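Local coordinates for hypothetical protein (Staphylococcus aureus subsp. aureus, PDB 1QYI) that is of unknown function but carries a haloacid dehalogenase (HAD)-like fold, and is probably a hydrolase of that superfamily with a large helical insertion, at residues 85-90 and 131-136; 80-85 and 146-151; 90-95 and 124-129. All blocks are in the same frame, centred on the assembly; numbering follows the deposited sequence.

All three contacts are made by helix 77-93 and the residues just after it, which enter interaction 2 first, then interaction 1 and finally interaction 3. Interactions 1 and 2 are buried, their centres about 9 Å apart, and they touch where Phe136, Ser86 and Ile90 pack on Leu151. Interaction 3, about 30 Å from the centre of the chain, is partly buried. The chemistry follows this gradient: interactions 1 and 2 rest on aliphatic groups over aromatic faces, whereas interaction 3 adds a carboxylate, an ammonium group and a bridging water round one ring. Along the chain, interaction 3 is nested inside interaction 1, and interaction 1 inside interaction 2.

Interaction 1 (85-90 and 131-136); sequences FSIHLI and QLPLQF
The carbonyl oxygen of Ile87 meets carbon rather than a donor across this contact: Leu132 CD2 lies 3.4 Å from Ile87 O, and no hydrogen bond joins 85-90 to 131-136. Pro133 N, which has no hydrogen to donate, packs against Ile87 CG2 at 3.4 Å. Ile87 is the centre of the arrangement, because its two branches serve different partners. CG1 stands beside the backbone N and anti to the carbonyl carbon (chi1 -61°), while CG2 takes the position anti to the N and abuts Leu132 CG at 3.4 Å. The end methyl CD1 sits over the middle of one face of the Phe136 ring, 3.5 Å from its centroid and 13° off the normal, which meets the geometry of a CH-pi contact. Phe136 CG is anti to the backbone N (chi1 159°), which turns the ring toward Ile87, and the ring edge receives Pro133 O in plane.

His88 adds a second approach, obliquely, with its CE1 3.5 Å from Pro133 CD. Beyond the two segments, Phe154 packs edge-to-face with Phe136, and Ile65 of helix 64-71 touches Pro133, so the turn leading into helix 134-137 is wedged among several helices. With four of the five touching residues buried, no hydrogen bond across and mostly carbon-on-carbon contacts, 131-136 is held to helix 77-93 by van der Waals and CH-pi contacts rather than directional bonds.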
loop_
_atom_site.group_PDB
_atom_site.type_symbol
_atom_site.label_atom_id
_atom_site.label_comp_id
_atom_site.label_asym_id
_atom_site.label_seq_id
_atom_site.Cartn_x
_atom_site.Cartn_y
_atom_site.Cartn_z
ATOM N N PHE A 85 -14.048 -7.306 -5.113
ATOM C CA PHE A 85 -14.233 -8.628 -5.672
ATOM C C PHE A 85 -15.444 -9.340 -5.081
ATOM O O PHE A 85 -16.042 -10.205 -5.731
ATOM C CB PHE A 85 -12.983 -9.471 -5.453
ATOM C CG PHE A 85 -13.160 -10.898 -5.856
ATOM C CD1 PHE A 85 -13.162 -11.257 -7.198
ATOM C CD2 PHE A 85 -13.383 -11.882 -4.887
ATOM C CE1 PHE A 85 -13.386 -12.578 -7.573
ATOM C CE2 PHE A 85 -13.610 -13.208 -5.250
ATOM C CZ PHE A 85 -13.612 -13.563 -6.596
ATOM N N SER A 86 -15.802 -8.995 -3.849
ATOM C CA SER A 86 -16.960 -9.618 -3.197
ATOM C C SER A 86 -18.272 -9.154 -3.840
ATOM O O SER A 86 -19.206 -9.940 -4.013
ATOM C CB SER A 86 -16.978 -9.287 -1.697
ATOM O OG SER A 86 -15.945 -9.956 -1.008
ATOM N N ILE A 87 -18.321 -7.874 -4.199
ATOM C CA ILE A 87 -19.495 -7.277 -4.823
ATOM C C ILE A 87 -19.819 -7.992 -6.130
ATOM O O ILE A 87 -20.985 -8.208 -6.462
ATOM C CB ILE A 87 -19.258 -5.768 -5.085
ATOM C CG1 ILE A 87 -19.003 -5.062 -3.757
ATOM C CG2 ILE A 87 -20.464 -5.151 -5.777
ATOM C CD1 ILE A 87 -20.106 -5.311 -2.744
ATOM N N HIS A 88 -18.780 -8.364 -6.868
ATOM C CA HIS A 88 -18.977 -9.069 -8.121
ATOM C C HIS A 88 -19.277 -10.530 -7.858
ATOM O O HIS A 88 -20.019 -11.156 -8.610
ATOM C CB HIS A 88 -17.748 -8.956 -9.014
ATOM C CG HIS A 88 -17.518 -7.581 -9.544
ATOM N ND1 HIS A 88 -18.549 -6.789 -10.022
ATOM C CD2 HIS A 88 -16.394 -6.849 -9.686
ATOM C CE1 HIS A 88 -18.063 -5.640 -10.429
ATOM N NE2 HIS A 88 -16.753 -5.642 -10.239
ATOM N N LEU A 89 -18.703 -11.076 -6.791
ATOM C CA LEU A 89 -18.938 -12.468 -6.468
ATOM C C LEU A 89 -20.401 -12.622 -6.083
ATOM O O LEU A 89 -21.103 -13.479 -6.615
ATOM C CB LEU A 89 -18.038 -12.919 -5.314
ATOM C CG LEU A 89 -18.259 -14.368 -4.858
ATOM C CD1 LEU A 89 -18.062 -15.304 -6.024
ATOM C CD2 LEU A 89 -17.324 -14.703 -3.726
ATOM N N ILE A 90 -20.853 -11.782 -5.160
ATOM C CA ILE A 90 -22.239 -11.804 -4.701
ATOM C C ILE A 90 -23.175 -11.625 -5.912
ATOM O O ILE A 90 -24.246 -12.223 -5.975
ATOM C CB ILE A 90 -22.483 -10.666 -3.640
ATOM C CG1 ILE A 90 -21.762 -11.005 -2.345
ATOM C CG2 ILE A 90 -23.968 -10.504 -3.344
ATOM C CD1 ILE A 90 -21.505 -9.812 -1.454
ATOM N N GLN A 131 -19.881 -1.469 -12.307
ATOM C CA GLN A 131 -20.304 -0.249 -11.643
ATOM C C GLN A 131 -20.969 -0.630 -10.309
ATOM O O GLN A 131 -21.114 0.199 -9.404
ATOM C CB GLN A 131 -21.294 0.502 -12.535
ATOM C CG GLN A 131 -21.467 1.975 -12.198
ATOM C CD GLN A 131 -20.484 2.887 -12.922
ATOM O OE1 GLN A 131 -19.290 2.930 -12.614
ATOM N NE2 GLN A 131 -20.990 3.608 -13.908
ATOM N N LEU A 132 -21.348 -1.899 -10.187
ATOM C CA LEU A 132 -22.007 -2.402 -8.988
ATOM C C LEU A 132 -21.323 -2.027 -7.668
ATOM O O LEU A 132 -21.968 -1.487 -6.763
ATOM C CB LEU A 132 -22.155 -3.927 -9.067
ATOM C CG LEU A 132 -22.986 -4.543 -7.936
ATOM C CD1 LEU A 132 -24.399 -3.982 -7.985
ATOM C CD2 LEU A 132 -23.007 -6.056 -8.070
ATOM N N PRO A 133 -20.009 -2.309 -7.534
ATOM C CA PRO A 133 -19.323 -1.968 -6.282
ATOM C C PRO A 133 -19.483 -0.499 -5.896
ATOM O O PRO A 133 -19.668 -0.173 -4.722
ATOM C CB PRO A 133 -17.871 -2.368 -6.557
ATOM C CG PRO A 133 -17.756 -2.297 -8.053
ATOM C CD PRO A 133 -19.065 -2.856 -8.527
ATOM N N LEU A 134 -19.430 0.381 -6.889
ATOM C CA LEU A 134 -19.576 1.813 -6.650
ATOM C C LEU A 134 -21.003 2.132 -6.221
ATOM O O LEU A 134 -21.232 3.008 -5.391
ATOM C CB LEU A 134 -19.238 2.590 -7.920
ATOM C CG LEU A 134 -19.277 4.108 -7.808
ATOM C CD1 LEU A 134 -18.188 4.572 -6.857
ATOM C CD2 LEU A 134 -19.081 4.720 -9.179
ATOM N N GLN A 135 -21.961 1.422 -6.807
ATOM C CA GLN A 135 -23.367 1.621 -6.488
ATOM C C GLN A 135 -23.699 0.825 -5.226
ATOM O O GLN A 135 -24.857 0.701 -4.829
ATOM C CB GLN A 135 -24.233 1.159 -7.651
ATOM C CG GLN A 135 -23.926 1.879 -8.956
ATOM C CD GLN A 135 -24.668 1.278 -10.133
ATOM O OE1 GLN A 135 -24.704 1.856 -11.217
ATOM N NE2 GLN A 135 -25.257 0.104 -9.925
ATOM N N PHE A 136 -22.661 0.281 -4.608
ATOM C CA PHE A 136 -22.804 -0.477 -3.382
ATOM C C PHE A 136 -22.464 0.443 -2.211
ATOM O O PHE A 136 -23.147 0.442 -1.192
ATOM C CB PHE A 136 -21.855 -1.681 -3.399
ATOM C CG PHE A 136 -21.545 -2.228 -2.033
ATOM C CD1 PHE A 136 -22.518 -2.888 -1.289
ATOM C CD2 PHE A 136 -20.282 -2.052 -1.476
ATOM C CE1 PHE A 136 -22.234 -3.363 -0.009
ATOM C CE2 PHE A 136 -19.989 -2.522 -0.200
ATOM C CZ PHE A 136 -20.966 -3.178 0.536
#

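Interaction 2 (80-85 and 146-151); sequences MLFIVF and NIYAAL
Segments 80-85 and 146-151, of helices 77-93 and 144-158, run side by side in nearly the same direction, 11.2 Å apart at the axes and crossing at 19°, with the CA atoms of Ile83 and Leu151 nearest at 7.3 Å. They form a helix pair of the all-helical region between strands 3-6 and 233-237 of the parallel sheet, a place consistent with a C1-type cap in a HAD-like fold. The axial separation is bridged by long side chains, and no hydrogen bond crosses between the segments.

Ile83 fills the middle. Its chi1 of -106° departs from a staggered position and places CG1 4.0 Å from Ile147 CG2, the two side chains meeting at about a right angle. The terminal CD1 lies over one face of the Tyr148 ring, offset toward the rim and 3.9 Å from its centroid, a CH-pi contact. Phe82 meets the same ring differently: the two planes are only 10° apart, yet the centroids are 5.9 Å apart and the rings touch rim to rim, so this is not a stack. The nearest ring carbons are Phe82 CE2 and Tyr148 CE2, at 3.6 Å.

Around the pair, Trp174 of helix 172-195 packs edge-to-face with Phe82, and Asp79 OD1 accepts a weak hydrogen bond from Tyr148 OH, tying the buried hydroxyl to helix 77-93. Leu151 and Ile83 lie alongside, pointing opposite ways, with Leu151 CD2 3.5 Å from Ile83 CD1 and 3.8 Å from Phe82 CE2.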
loop_
_atom_site.group_PDB
_atom_site.type_symbol
_atom_site.label_atom_id
_atom_site.label_comp_id
_atom_site.label_asym_id
_atom_site.label_seq_id
_atom_site.Cartn_x
_atom_site.Cartn_y
_atom_site.Cartn_z
HETATM N N MSE A 80 -9.412 -3.219 0.040
HETATM C CA MSE A 80 -10.068 -2.658 -1.136
HETATM C C MSE A 80 -10.370 -3.685 -2.232
HETATM O O MSE A 80 -11.507 -3.794 -2.692
HETATM C CB MSE A 80 -9.229 -1.525 -1.728
HETATM C CG MSE A 80 -9.004 -0.364 -0.789
HETATM SE SE MSE A 80 -8.225 1.148 -1.690
HETATM C CE MSE A 80 -6.845 0.214 -2.708
ATOM N N LEU A 81 -9.350 -4.427 -2.654
ATOM C CA LEU A 81 -9.529 -5.425 -3.691
ATOM C C LEU A 81 -10.496 -6.510 -3.218
ATOM O O LEU A 81 -11.235 -7.078 -4.017
ATOM C CB LEU A 81 -8.181 -6.034 -4.074
ATOM C CG LEU A 81 -7.422 -6.851 -3.030
ATOM C CD1 LEU A 81 -7.963 -8.279 -2.991
ATOM C CD2 LEU A 81 -5.934 -6.880 -3.401
ATOM N N PHE A 82 -10.497 -6.797 -1.921
ATOM C CA PHE A 82 -11.401 -7.809 -1.388
ATOM C C PHE A 82 -12.861 -7.380 -1.525
ATOM O O PHE A 82 -13.677 -8.144 -2.029
ATOM C CB PHE A 82 -11.098 -8.085 0.089
ATOM C CG PHE A 82 -12.071 -9.037 0.748
ATOM C CD1 PHE A 82 -12.033 -10.403 0.467
ATOM C CD2 PHE A 82 -13.013 -8.567 1.666
ATOM C CE1 PHE A 82 -12.907 -11.285 1.091
ATOM C CE2 PHE A 82 -13.897 -9.443 2.298
ATOM C CZ PHE A 82 -13.842 -10.810 2.011
ATOM N N ILE A 83 -13.188 -6.172 -1.060
ATOM C CA ILE A 83 -14.560 -5.666 -1.125
ATOM C C ILE A 83 -15.057 -5.576 -2.568
ATOM O O ILE A 83 -16.185 -5.968 -2.874
ATOM C CB ILE A 83 -14.701 -4.260 -0.423
ATOM C CG1 ILE A 83 -15.429 -4.398 0.925
ATOM C CG2 ILE A 83 -15.548 -3.311 -1.261
ATOM C CD1 ILE A 83 -14.684 -5.165 2.001
ATOM N N VAL A 84 -14.211 -5.069 -3.452
ATOM C CA VAL A 84 -14.558 -4.933 -4.864
ATOM C C VAL A 84 -14.831 -6.304 -5.494
ATOM O O VAL A 84 -15.743 -6.458 -6.303
ATOM C CB VAL A 84 -13.418 -4.219 -5.638
ATOM C CG1 VAL A 84 -13.621 -4.360 -7.139
ATOM C CG2 VAL A 84 -13.389 -2.744 -5.242
ATOM N N PHE A 85 -14.048 -7.306 -5.113
ATOM C CA PHE A 85 -14.233 -8.628 -5.672
ATOM C C PHE A 85 -15.444 -9.340 -5.081
ATOM O O PHE A 85 -16.042 -10.205 -5.731
ATOM C CB PHE A 85 -12.983 -9.471 -5.453
ATOM C CG PHE A 85 -13.160 -10.898 -5.856
ATOM C CD1 PHE A 85 -13.162 -11.257 -7.198
ATOM C CD2 PHE A 85 -13.383 -11.882 -4.887
ATOM C CE1 PHE A 85 -13.386 -12.578 -7.573
ATOM C CE2 PHE A 85 -13.610 -13.208 -5.250
ATOM C CZ PHE A 85 -13.612 -13.563 -6.596
ATOM N N ASN A 146 -17.337 -0.723 9.618
ATOM C CA ASN A 146 -18.668 -0.430 9.079
ATOM C C ASN A 146 -18.803 -0.896 7.635
ATOM O O ASN A 146 -19.862 -1.368 7.222
ATOM C CB ASN A 146 -18.938 1.081 9.147
ATOM C CG ASN A 146 -18.741 1.647 10.538
ATOM O OD1 ASN A 146 -19.421 1.241 11.478
ATOM N ND2 ASN A 146 -17.808 2.589 10.677
ATOM N N ILE A 147 -17.731 -0.745 6.864
ATOM C CA ILE A 147 -17.737 -1.159 5.466
ATOM C C ILE A 147 -17.915 -2.669 5.380
ATOM O O ILE A 147 -18.668 -3.164 4.544
ATOM C CB ILE A 147 -16.423 -0.770 4.762
ATOM C CG1 ILE A 147 -16.285 0.757 4.731
ATOM C CG2 ILE A 147 -16.387 -1.363 3.351
ATOM C CD1 ILE A 147 -14.940 1.250 4.268
ATOM N N TYR A 148 -17.216 -3.399 6.243
ATOM C CA TYR A 148 -17.319 -4.855 6.260
ATOM C C TYR A 148 -18.710 -5.316 6.680
ATOM O O TYR A 148 -19.188 -6.359 6.238
ATOM C CB TYR A 148 -16.251 -5.460 7.184
ATOM C CG TYR A 148 -14.960 -5.764 6.464
ATOM C CD1 TYR A 148 -14.066 -4.747 6.124
ATOM C CD2 TYR A 148 -14.681 -7.061 6.024
ATOM C CE1 TYR A 148 -12.930 -5.014 5.352
ATOM C CE2 TYR A 148 -13.552 -7.334 5.254
ATOM C CZ TYR A 148 -12.683 -6.310 4.917
ATOM O OH TYR A 148 -11.599 -6.584 4.112
ATOM N N ALA A 149 -19.356 -4.529 7.533
ATOM C CA ALA A 149 -20.697 -4.852 8.003
ATOM C C ALA A 149 -21.702 -4.697 6.858
ATOM O O ALA A 149 -22.601 -5.520 6.700
ATOM C CB ALA A 149 -21.081 -3.942 9.174
ATOM N N ALA A 150 -21.545 -3.643 6.060
ATOM C CA ALA A 150 -22.435 -3.400 4.930
ATOM C C ALA A 150 -22.288 -4.536 3.924
ATOM O O ALA A 150 -23.276 -5.048 3.395
ATOM C CB ALA A 150 -22.093 -2.070 4.269
ATOM N N LEU A 151 -21.042 -4.923 3.669
ATOM C CA LEU A 151 -20.736 -5.999 2.734
ATOM C C LEU A 151 -21.396 -7.303 3.159
ATOM O O LEU A 151 -21.860 -8.072 2.316
ATOM C CB LEU A 151 -19.219 -6.197 2.641
ATOM C CG LEU A 151 -18.721 -7.505 2.022
ATOM C CD1 LEU A 151 -19.267 -7.641 0.619
ATOM C CD2 LEU A 151 -17.203 -7.530 2.019
#

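Interaction 3 (90-95 and 124-129); sequences IDILKK and DCFNLN
The Phe126 ring is approached by three side chains of 90-95, one over a face and two at the edge. Ile92 comes over one face at about a right angle to the Phe126 side chain: its CG1 is 3.3 Å above the plane, shifted toward the rim, and 3.6 Å from the centroid, in CH-pi geometry. Asp91 instead uses the edge. Its OD2 is 3.4 Å from Phe126 CZ and, because it lies in the ring plane, faces the positively polarised C-H rim rather than the pi cloud; the carboxylate plane is turned 74° from the ring.

Lys95 also stays at the edge, near the plane, with NZ 3.3 Å from Phe126 CD1; it is therefore not a cation-pi pair. Bends at chi2, chi3 and chi4 fold its chain back and bring the ammonium group to a water. That water accepts from Lys95 NZ at 3.1 Å and donates to Asp124 O at 2.8 Å, bridging the two segments where no direct hydrogen bond does. Asp124 OD2, 5.7 Å from Lys95 NZ, may favour its charge without touching it.

Phe126 O is also hydrogen-bonded to His39 NE2. The contact thus pins the loop between helices 111-115 and 134-137 against the C-terminal end of helix 77-93, which Ile90 joins to helix 144-158, in the helical region about 30 Å from the centre of the chain.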
loop_
_atom_site.group_PDB
_atom_site.type_symbol
_atom_site.label_atom_id
_atom_site.label_comp_id
_atom_site.label_asym_id
_atom_site.label_seq_id
_atom_site.Cartn_x
_atom_site.Cartn_y
_atom_site.Cartn_z
ATOM N N ILE A 90 -20.853 -11.782 -5.160
ATOM C CA ILE A 90 -22.239 -11.804 -4.701
ATOM C C ILE A 90 -23.175 -11.625 -5.912
ATOM O O ILE A 90 -24.246 -12.223 -5.975
ATOM C CB ILE A 90 -22.483 -10.666 -3.640
ATOM C CG1 ILE A 90 -21.762 -11.005 -2.345
ATOM C CG2 ILE A 90 -23.968 -10.504 -3.344
ATOM C CD1 ILE A 90 -21.505 -9.812 -1.454
ATOM N N ASP A 91 -22.742 -10.815 -6.876
ATOM C CA ASP A 91 -23.516 -10.533 -8.079
ATOM C C ASP A 91 -23.685 -11.769 -8.973
ATOM O O ASP A 91 -24.746 -11.989 -9.566
ATOM C CB ASP A 91 -22.848 -9.390 -8.857
ATOM C CG ASP A 91 -23.763 -8.782 -9.902
ATOM O OD1 ASP A 91 -24.988 -8.691 -9.648
ATOM O OD2 ASP A 91 -23.256 -8.354 -10.959
ATOM N N ILE A 92 -22.626 -12.566 -9.066
ATOM C CA ILE A 92 -22.629 -13.784 -9.864
ATOM C C ILE A 92 -23.398 -14.879 -9.113
ATOM O O ILE A 92 -24.063 -15.716 -9.727
ATOM C CB ILE A 92 -21.167 -14.263 -10.149
ATOM C CG1 ILE A 92 -20.407 -13.175 -10.897
ATOM C CG2 ILE A 92 -21.168 -15.539 -10.981
ATOM C CD1 ILE A 92 -18.953 -13.492 -11.128
ATOM N N LEU A 93 -23.312 -14.870 -7.785
ATOM C CA LEU A 93 -23.999 -15.869 -6.972
ATOM C C LEU A 93 -25.512 -15.705 -6.937
ATOM O O LEU A 93 -26.230 -16.645 -6.593
ATOM C CB LEU A 93 -23.473 -15.853 -5.541
ATOM C CG LEU A 93 -22.035 -16.314 -5.383
ATOM C CD1 LEU A 93 -21.591 -16.027 -3.969
ATOM C CD2 LEU A 93 -21.916 -17.793 -5.705
ATOM N N LYS A 94 -25.998 -14.520 -7.285
ATOM C CA LYS A 94 -27.431 -14.270 -7.282
ATOM C C LYS A 94 -28.054 -14.746 -8.595
ATOM O O LYS A 94 -29.241 -14.541 -8.843
ATOM C CB LYS A 94 -27.691 -12.776 -7.072
ATOM C CG LYS A 94 -29.137 -12.417 -6.787
ATOM C CD LYS A 94 -29.283 -10.939 -6.447
ATOM C CE LYS A 94 -28.890 -10.054 -7.619
ATOM N NZ LYS A 94 -28.918 -8.605 -7.262
ATOM N N LYS A 95 -27.241 -15.386 -9.433
ATOM C CA LYS A 95 -27.709 -15.905 -10.712
ATOM C C LYS A 95 -27.885 -17.426 -10.644
ATOM O O LYS A 95 -28.435 -18.035 -11.562
ATOM C CB LYS A 95 -26.721 -15.547 -11.830
ATOM C CG LYS A 95 -26.477 -14.052 -12.002
ATOM C CD LYS A 95 -27.632 -13.342 -12.686
ATOM C CE LYS A 95 -27.630 -13.585 -14.195
ATOM N NZ LYS A 95 -26.468 -12.920 -14.884
ATOM N N ASP A 124 -27.397 -18.231 -18.279
ATOM C CA ASP A 124 -27.119 -17.318 -19.374
ATOM C C ASP A 124 -25.713 -16.781 -19.230
ATOM O O ASP A 124 -25.035 -17.044 -18.242
ATOM C CB ASP A 124 -28.103 -16.143 -19.359
ATOM C CG ASP A 124 -29.504 -16.557 -18.952
ATOM O OD1 ASP A 124 -30.035 -17.534 -19.527
ATOM O OD2 ASP A 124 -30.071 -15.900 -18.058
ATOM N N CYS A 125 -25.262 -16.040 -20.229
ATOM C CA CYS A 125 -23.942 -15.455 -20.158
ATOM C C CYS A 125 -24.024 -14.379 -19.079
ATOM O O CYS A 125 -24.934 -13.552 -19.095
ATOM C CB CYS A 125 -23.576 -14.825 -21.499
ATOM S SG CYS A 125 -21.956 -14.047 -21.526
ATOM N N PHE A 126 -23.097 -14.392 -18.126
ATOM C CA PHE A 126 -23.104 -13.383 -17.063
ATOM C C PHE A 126 -22.408 -12.098 -17.545
ATOM O O PHE A 126 -21.377 -12.166 -18.213
ATOM C CB PHE A 126 -22.386 -13.928 -15.816
ATOM C CG PHE A 126 -22.208 -12.905 -14.729
ATOM C CD1 PHE A 126 -23.304 -12.451 -13.998
ATOM C CD2 PHE A 126 -20.966 -12.319 -14.509
ATOM C CE1 PHE A 126 -23.172 -11.418 -13.070
ATOM C CE2 PHE A 126 -20.818 -11.284 -13.585
ATOM C CZ PHE A 126 -21.926 -10.833 -12.867
ATOM N N ASN A 127 -22.971 -10.931 -17.228
ATOM C CA ASN A 127 -22.345 -9.663 -17.630
ATOM C C ASN A 127 -21.763 -8.981 -16.383
ATOM O O ASN A 127 -22.464 -8.750 -15.403
ATOM C CB ASN A 127 -23.354 -8.739 -18.335
ATOM C CG ASN A 127 -23.967 -9.379 -19.591
ATOM O OD1 ASN A 127 -23.271 -10.030 -20.380
ATOM N ND2 ASN A 127 -25.271 -9.182 -19.782
ATOM N N LEU A 128 -20.478 -8.649 -16.440
ATOM C CA LEU A 128 -19.759 -8.061 -15.314
ATOM C C LEU A 128 -20.397 -6.938 -14.494
ATOM O O LEU A 128 -20.497 -7.051 -13.264
ATOM C CB LEU A 128 -18.379 -7.616 -15.778
ATOM C CG LEU A 128 -17.379 -7.315 -14.665
ATOM C CD1 LEU A 128 -17.379 -8.402 -13.587
ATOM C CD2 LEU A 128 -16.017 -7.205 -15.313
ATOM N N ASN A 129 -20.818 -5.868 -15.164
ATOM C CA ASN A 129 -21.413 -4.711 -14.493
ATOM C C ASN A 129 -20.430 -4.145 -13.458
ATOM O O ASN A 129 -20.687 -4.169 -12.249
ATOM C CB ASN A 129 -22.732 -5.094 -13.813
ATOM C CG ASN A 129 -23.410 -3.911 -13.124
ATOM O OD1 ASN A 129 -24.420 -4.077 -12.442
ATOM N ND2 ASN A 129 -22.858 -2.716 -13.302
HETATM O O HOH W 1 -25.241 -15.576 -15.845
#